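Local coordinates for phosphorylated carbohydrates phosphatase TM_1254 (Thermotoga maritima msb8, PDB 3KBB), which dephosphorylates phosphorylated sugars such as erythrose 4-phosphate and fructose 6-phosphate, using a divalent metal cation and working best with cobalt, at residues Y34-D37 and L38-I42; V71-E74 and K75-F79; R117-L121 and D122-Y126. All coordinates share one frame; numbering follows the deposited sequence.

Contact 1: Y34-D37 and L38-I42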
# COMPACT_ATOMS: atom_id res chain seq x y z
N TYR A 34 -0.70 0.67 26.31
CA TYR A 34 -1.47 0.85 25.10
C TYR A 34 -2.21 -0.45 24.79
O TYR A 34 -1.62 -1.53 24.88
CB TYR A 34 -0.51 1.18 23.95
CG TYR A 34 -1.17 1.64 22.67
CD1 TYR A 34 -2.12 2.66 22.68
CD2 TYR A 34 -0.82 1.07 21.44
CE1 TYR A 34 -2.72 3.10 21.49
CE2 TYR A 34 -1.41 1.49 20.24
CZ TYR A 34 -2.36 2.52 20.29
OH TYR A 34 -2.95 2.99 19.15
N THR A 35 -3.49 -0.35 24.45
CA THR A 35 -4.33 -1.54 24.21
C THR A 35 -4.71 -1.68 22.73
O THR A 35 -4.79 -0.69 21.99
CB THR A 35 -5.62 -1.52 25.05
OG1 THR A 35 -6.48 -0.46 24.60
CG2 THR A 35 -5.31 -1.37 26.53
N GLU A 36 -4.96 -2.92 22.29
CA GLU A 36 -5.49 -3.15 20.93
C GLU A 36 -6.89 -2.57 20.74
O GLU A 36 -7.21 -2.08 19.68
CB GLU A 36 -5.43 -4.63 20.54
CG GLU A 36 -4.01 -5.15 20.51
CD GLU A 36 -3.71 -6.07 19.33
OE1 GLU A 36 -4.66 -6.63 18.73
OE2 GLU A 36 -2.52 -6.23 19.00
N ASP A 37 -7.71 -2.60 21.79
CA ASP A 37 -9.02 -1.98 21.76
C ASP A 37 -8.97 -0.49 21.42
O ASP A 37 -9.72 -0.03 20.57
CB ASP A 37 -9.77 -2.20 23.07
CG ASP A 37 -10.41 -3.60 23.16
OD1 ASP A 37 -10.21 -4.43 22.24
OD2 ASP A 37 -11.11 -3.85 24.15
N LEU A 38 -8.05 0.26 22.05
CA LEU A 38 -7.90 1.68 21.68
C LEU A 38 -7.34 1.78 20.27
O LEU A 38 -7.77 2.61 19.47
CB LEU A 38 -6.97 2.45 22.65
CG LEU A 38 -6.61 3.91 22.29
CD1 LEU A 38 -7.84 4.78 22.10
CD2 LEU A 38 -5.74 4.52 23.37
N HIS A 39 -6.37 0.92 19.98
CA HIS A 39 -5.63 1.03 18.75
C HIS A 39 -6.54 0.81 17.54
O HIS A 39 -6.45 1.56 16.57
CB HIS A 39 -4.52 0.01 18.69
CG HIS A 39 -3.75 0.09 17.42
ND1 HIS A 39 -2.90 1.13 17.12
CD2 HIS A 39 -3.72 -0.75 16.35
CE1 HIS A 39 -2.38 0.94 15.92
NE2 HIS A 39 -2.86 -0.19 15.43
N ARG A 40 -7.41 -0.20 17.64
CA ARG A 40 -8.42 -0.53 16.61
C ARG A 40 -9.28 0.69 16.28
O ARG A 40 -9.67 0.92 15.12
CB ARG A 40 -9.30 -1.65 17.15
CG ARG A 40 -10.45 -2.13 16.25
CD ARG A 40 -10.89 -3.55 16.67
NE ARG A 40 -9.76 -4.50 16.69
CZ ARG A 40 -9.20 -5.02 17.79
NH1 ARG A 40 -9.66 -4.70 18.99
NH2 ARG A 40 -8.17 -5.86 17.68
N ARG A 41 -9.58 1.48 17.31
CA ARG A 41 -10.38 2.68 17.10
C ARG A 41 -9.56 3.82 16.52
O ARG A 41 -10.01 4.53 15.61
CB ARG A 41 -11.11 3.07 18.38
CG ARG A 41 -12.03 1.97 18.88
CD ARG A 41 -12.95 1.47 17.76
NE ARG A 41 -13.95 0.56 18.28
CZ ARG A 41 -15.02 0.16 17.60
NH1 ARG A 41 -15.23 0.60 16.36
NH2 ARG A 41 -15.87 -0.67 18.18
N ILE A 42 -8.34 3.99 17.04
CA ILE A 42 -7.40 5.00 16.54
C ILE A 42 -7.13 4.83 15.03
O ILE A 42 -6.88 5.83 14.31
CB ILE A 42 -6.05 4.97 17.32
CG1 ILE A 42 -6.21 5.47 18.77
CG2 ILE A 42 -4.99 5.79 16.60
CD1 ILE A 42 -6.74 6.89 18.89
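Tyr34 and His39 are joined at the start of helix 36-42 by a hydrogen bond of 2.8 Å between Tyr34 OH and His39 ND1. The hydroxyl arrives at the edge of the imidazole, in its plane; the two rings stand at 80° and meet rim to rim. Tyr34 CG is anti to the backbone N (chi1 -169°), which carries the phenol along the first turn to the histidine. On the way, Tyr34 CE1 packs against Leu38 CD2 at 3.8 Å, so Tyr34, Leu38 and the buried His39 make the close-packed side. Thr35 is the N-cap: its OG1 accepts from Leu38 N at 3.1 Å with an N-H...O angle of 162°, and Thr35 O takes His39 N at 3.0 Å. A phenylalanine at Tyr34 would probably keep the ring packing yet leave His39 ND1 without its hydroxyl partner.

The exposed side, formed by Glu36, Asp37 and Arg40, is looser. Arg40 bends at chi3, bringing NH1 3.3 Å from Asp37 OD1 at the guanidinium edge; Glu36 O lies over one face, toward the rim, and the bridge from Arg40 NH2 to Glu36 OE1 is long at 3.7 Å. Phe20 of helix 19-29 meets the Tyr34 ring at a shallow interplanar angle and the His39 ring edge-to-face; from helix 47-57, Leu54 touches Tyr34 and Ile53 touches Ile42, so the turn packs against two neighbouring helices.

Contact 2: V71-E74 and K75-F79; sequences VHEE and KKRVF
Val78 N donates to Glu74 O over 2.9 Å, the shortest of four successive i to i+4 backbone bonds that tie 71-74 to 75-79. They mark an unbroken alpha-helical run in helix 64-82, part of the helical cap expected of a beta-phosphoglucomutase-like HAD protein. Lys75 N to Val71 O, at 3.0 Å and 166°, shows the same regularity. Val78 CG2 also lies against Glu74 O, so this carbonyl has an aliphatic neighbour beside its backbone donor.

The side chains follow the same spacing. Lys75 and Val71 run alongside each other, with Lys75 CD 3.9 Å from Val71 CG1; the lysine then bends at chi3 (80°), and its NZ leaves this surface for a hydrogen bond with Tyr19 OH and a salt bridge with Glu47. Glu74 is buried, its side chain against Arg25 and Val26 of helix 19-29. It crosses Arg77 at a slant, its carboxylate approaching the guanidinium edge near the plane in a long salt bridge, Glu74 OE1 to Arg77 NE at 4.0 Å. Glu73 and Arg77 instead run side by side and form a salt bridge, but the modelled separation of Glu73 OE2 from Arg77 NH2 is implausibly short, so its exact geometry is doubtful.

On another side, Lys76 lies beside His72 and makes a salt bridge with Glu116 of helix 111-120. Its ammonium approaches the imidazole obliquely, Lys76 NZ standing 3.2 Å from His72 CE1.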
# COMPACT_ATOMS: atom_id res chain seq x y z
N VAL A 71 6.88 9.06 16.97
CA VAL A 71 6.11 8.17 16.11
C VAL A 71 6.93 7.81 14.86
O VAL A 71 7.03 6.64 14.47
CB VAL A 71 4.76 8.78 15.75
CG1 VAL A 71 4.05 7.93 14.74
CG2 VAL A 71 3.89 8.95 17.01
N HIS A 72 7.53 8.84 14.26
CA HIS A 72 8.34 8.65 13.06
C HIS A 72 9.47 7.65 13.33
O HIS A 72 9.64 6.68 12.58
CB HIS A 72 8.86 10.01 12.58
CG HIS A 72 9.67 9.95 11.33
ND1 HIS A 72 9.15 9.55 10.12
CD2 HIS A 72 10.98 10.25 11.10
CE1 HIS A 72 10.09 9.60 9.19
NE2 HIS A 72 11.21 10.03 9.76
N GLU A 73 10.20 7.86 14.42
CA GLU A 73 11.32 7.01 14.85
C GLU A 73 10.90 5.55 15.11
O GLU A 73 11.57 4.61 14.65
CB GLU A 73 11.98 7.61 16.10
CG GLU A 73 12.92 6.66 16.86
CD GLU A 73 13.49 7.26 18.14
OE1 GLU A 73 12.70 7.72 19.01
OE2 GLU A 73 14.73 7.26 18.29
N GLU A 74 9.81 5.36 15.85
CA GLU A 74 9.33 4.02 16.18
C GLU A 74 8.81 3.24 14.96
O GLU A 74 9.03 2.03 14.85
CB GLU A 74 8.28 4.06 17.30
CG GLU A 74 8.77 4.70 18.61
CD GLU A 74 9.92 3.97 19.33
OE1 GLU A 74 10.49 2.96 18.81
OE2 GLU A 74 10.25 4.43 20.46
N LYS A 75 8.13 3.93 14.04
CA LYS A 75 7.69 3.29 12.79
C LYS A 75 8.88 2.79 11.96
O LYS A 75 8.85 1.69 11.42
CB LYS A 75 6.81 4.23 11.96
CG LYS A 75 5.42 4.41 12.54
CD LYS A 75 4.59 5.46 11.77
CE LYS A 75 4.00 4.88 10.47
NZ LYS A 75 3.05 5.85 9.86
N LYS A 76 9.94 3.59 11.89
CA LYS A 76 11.14 3.21 11.15
C LYS A 76 11.74 1.93 11.70
O LYS A 76 12.08 1.02 10.94
CB LYS A 76 12.20 4.33 11.18
CG LYS A 76 11.95 5.46 10.17
CD LYS A 76 12.12 4.96 8.73
CE LYS A 76 12.56 6.08 7.78
NZ LYS A 76 11.58 7.20 7.69
N ARG A 77 11.86 1.87 13.02
CA ARG A 77 12.44 0.73 13.71
C ARG A 77 11.60 -0.51 13.52
O ARG A 77 12.14 -1.57 13.18
CB ARG A 77 12.55 1.03 15.20
CG ARG A 77 13.57 2.11 15.54
CD ARG A 77 13.79 2.17 17.05
NE ARG A 77 14.19 3.50 17.51
CZ ARG A 77 15.43 3.98 17.48
NH1 ARG A 77 16.44 3.25 17.00
NH2 ARG A 77 15.67 5.21 17.93
N VAL A 78 10.30 -0.38 13.76
CA VAL A 78 9.38 -1.50 13.62
C VAL A 78 9.39 -2.00 12.17
O VAL A 78 9.50 -3.21 11.94
CB VAL A 78 7.94 -1.15 14.11
CG1 VAL A 78 6.97 -2.30 13.85
CG2 VAL A 78 7.95 -0.81 15.61
N PHE A 79 9.29 -1.08 11.20
CA PHE A 79 9.19 -1.48 9.78
C PHE A 79 10.50 -2.13 9.38
O PHE A 79 10.52 -3.22 8.78
CB PHE A 79 8.88 -0.29 8.87
CG PHE A 79 7.47 0.23 8.97
CD1 PHE A 79 6.56 -0.28 9.90
CD2 PHE A 79 7.05 1.26 8.14
CE1 PHE A 79 5.26 0.22 10.00
CE2 PHE A 79 5.76 1.78 8.25
CZ PHE A 79 4.86 1.25 9.16

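Contact 3: R117-L121 and D122-Y126; sequences RLRRL and DLEKY
Leu118 O receives Leu123 N at 3.0 Å along a nearly straight N-H...O path of 172°, and Arg119 O receives Asp122 N, also at 3.0 Å. These two bonds, together with the positive phi of Asp122 (52°), define a Schellman motif closing helix 111-120. The second bond is the less regular: Asp122 N stands above the carbonyl plane of Arg119. A water donates to Arg119 O at 2.8 Å, and the same water reaches Asp122 OD1 more weakly.

Beyond the backbone, Asp122 OD2 accepts from Lys125 NZ at 2.8 Å, a salt bridge that meets the oxygen on its syn side and spans the residues just after the helix. Arg119, with its chain extended from CG to NE, reaches Glu124 OE2 through NH1 at 3.5 Å. The carboxylate oxygen lies at the guanidinium edge, but Glu124 is modelled in two conformers, so this bridge is doubtful as a permanent link. Arg90 bonds the carbonyls of Leu121 and Asp122 and the hydroxyl of Tyr126, tying the turn back to helix 89-98, earlier in the chain.

Outward from the polar frame comes apolar packing. Leu118 and Leu123 cross at about a right angle, Leu118 CD2 lying 4.1 Å from Leu123 CB, and Leu118 also touches Met8 and Leu105, facing the central parallel sheet about 10 Å from the side chain of Asp7, the probable nucleophile. Leu123 sets its branch carbon against the leucine two residues earlier as the chain turns toward strand 129-131: Leu123 CG lies 4.0 Å from Leu121 CB.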
# COMPACT_ATOMS: atom_id res chain seq x y z
N ARG A 117 11.27 1.86 1.81
CA ARG A 117 10.64 0.55 2.08
C ARG A 117 10.99 -0.46 1.00
O ARG A 117 11.42 -1.57 1.28
CB ARG A 117 9.12 0.66 2.15
CG ARG A 117 8.58 1.24 3.44
CD ARG A 117 7.05 1.15 3.44
NE ARG A 117 6.48 2.29 4.14
CZ ARG A 117 5.24 2.73 3.99
NH1 ARG A 117 4.40 2.15 3.13
NH2 ARG A 117 4.86 3.79 4.69
N LEU A 118 10.80 -0.06 -0.25
CA LEU A 118 11.06 -0.97 -1.36
C LEU A 118 12.52 -1.37 -1.40
O LEU A 118 12.86 -2.51 -1.73
CB LEU A 118 10.70 -0.30 -2.68
CG LEU A 118 9.21 -0.09 -2.96
CD1 LEU A 118 9.10 0.79 -4.19
CD2 LEU A 118 8.53 -1.46 -3.18
N ARG A 119 13.41 -0.42 -1.12
CA ARG A 119 14.86 -0.71 -1.13
C ARG A 119 15.24 -1.72 -0.05
O ARG A 119 15.99 -2.67 -0.33
CB ARG A 119 15.70 0.56 -1.02
CG ARG A 119 17.18 0.36 -1.44
CD ARG A 119 17.94 1.70 -1.50
NE ARG A 119 19.23 1.61 -2.21
CZ ARG A 119 19.37 1.65 -3.54
NH1 ARG A 119 18.30 1.75 -4.32
NH2 ARG A 119 20.58 1.56 -4.09
N ARG A 120 14.71 -1.54 1.15
CA ARG A 120 14.96 -2.45 2.27
C ARG A 120 14.52 -3.86 1.89
O ARG A 120 15.15 -4.83 2.30
CB ARG A 120 14.18 -1.99 3.50
CG ARG A 120 14.76 -2.37 4.85
CD ARG A 120 13.99 -1.66 6.00
NE ARG A 120 14.33 -0.25 6.26
CZ ARG A 120 13.44 0.74 6.34
NH1 ARG A 120 12.14 0.51 6.16
NH2 ARG A 120 13.84 1.99 6.60
N LEU A 121 13.45 -3.97 1.10
CA LEU A 121 12.90 -5.28 0.74
C LEU A 121 13.45 -5.79 -0.58
O LEU A 121 13.09 -6.87 -1.01
CB LEU A 121 11.36 -5.26 0.73
CG LEU A 121 10.67 -4.97 2.07
CD1 LEU A 121 9.17 -4.95 1.85
CD2 LEU A 121 11.06 -5.98 3.13
N ASP A 122 14.33 -5.02 -1.20
CA ASP A 122 14.89 -5.35 -2.51
C ASP A 122 13.82 -5.67 -3.57
O ASP A 122 13.93 -6.64 -4.31
CB ASP A 122 15.91 -6.52 -2.40
CG ASP A 122 16.71 -6.71 -3.65
OD1 ASP A 122 17.00 -5.71 -4.34
OD2 ASP A 122 17.03 -7.87 -4.00
N LEU A 123 12.77 -4.84 -3.62
CA LEU A 123 11.67 -5.00 -4.61
C LEU A 123 11.72 -3.87 -5.62
O LEU A 123 11.05 -3.91 -6.64
CB LEU A 123 10.30 -5.03 -3.91
CG LEU A 123 9.96 -6.15 -2.93
CD1 LEU A 123 8.57 -5.91 -2.25
CD2 LEU A 123 9.99 -7.48 -3.63
N GLU A 124 12.56 -2.87 -5.36
CA GLU A 124 12.64 -1.71 -6.22
C GLU A 124 13.19 -2.04 -7.62
O GLU A 124 12.76 -1.48 -8.61
CB GLU A 124 13.51 -0.68 -5.53
CG GLU A 124 13.22 0.72 -5.87
CD GLU A 124 14.20 1.59 -5.17
OE1 GLU A 124 14.04 1.76 -3.94
OE2 GLU A 124 15.15 2.06 -5.85
N LYS A 125 14.12 -2.98 -7.69
CA LYS A 125 14.76 -3.31 -8.96
C LYS A 125 13.86 -3.86 -10.07
O LYS A 125 14.21 -3.81 -11.27
CB LYS A 125 15.89 -4.32 -8.67
CG LYS A 125 15.39 -5.63 -8.09
CD LYS A 125 16.53 -6.60 -7.79
CE LYS A 125 15.95 -7.87 -7.26
NZ LYS A 125 16.95 -8.80 -6.67
N TYR A 126 12.68 -4.38 -9.72
CA TYR A 126 11.78 -4.91 -10.75
C TYR A 126 11.05 -3.92 -11.65
O TYR A 126 10.61 -4.26 -12.77
CB TYR A 126 10.76 -5.87 -10.11
CG TYR A 126 11.40 -6.99 -9.37
CD1 TYR A 126 11.95 -8.07 -10.07
CD2 TYR A 126 11.52 -6.95 -7.98
CE1 TYR A 126 12.57 -9.10 -9.38
CE2 TYR A 126 12.16 -8.01 -7.28
CZ TYR A 126 12.67 -9.07 -8.02
OH TYR A 126 13.29 -10.12 -7.38
O HOH W 1 18.05 -3.44 -2.05

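The three contacts come in series along the chain, at the start of, within, and at the C-terminal end of a helix respectively. Contacts 1 and 2 belong to the helices following strand 3-7, consistent with the HAD cap; their centres are 18 Å apart without touching, and both pack on helix 19-29. Contact 3 closes helix 111-120, between strands 102-106 and 129-131 of the six-stranded parallel sheet. It lies about 31 Å from contact 1, centre to centre, but meets contact 2, where Lys76 CD comes 4.0 Å from Arg120 NH2. Helix 64-82 thus touches both helix 19-29 and helix 111-120 beside the sheet, consistent with a cap resting near the core.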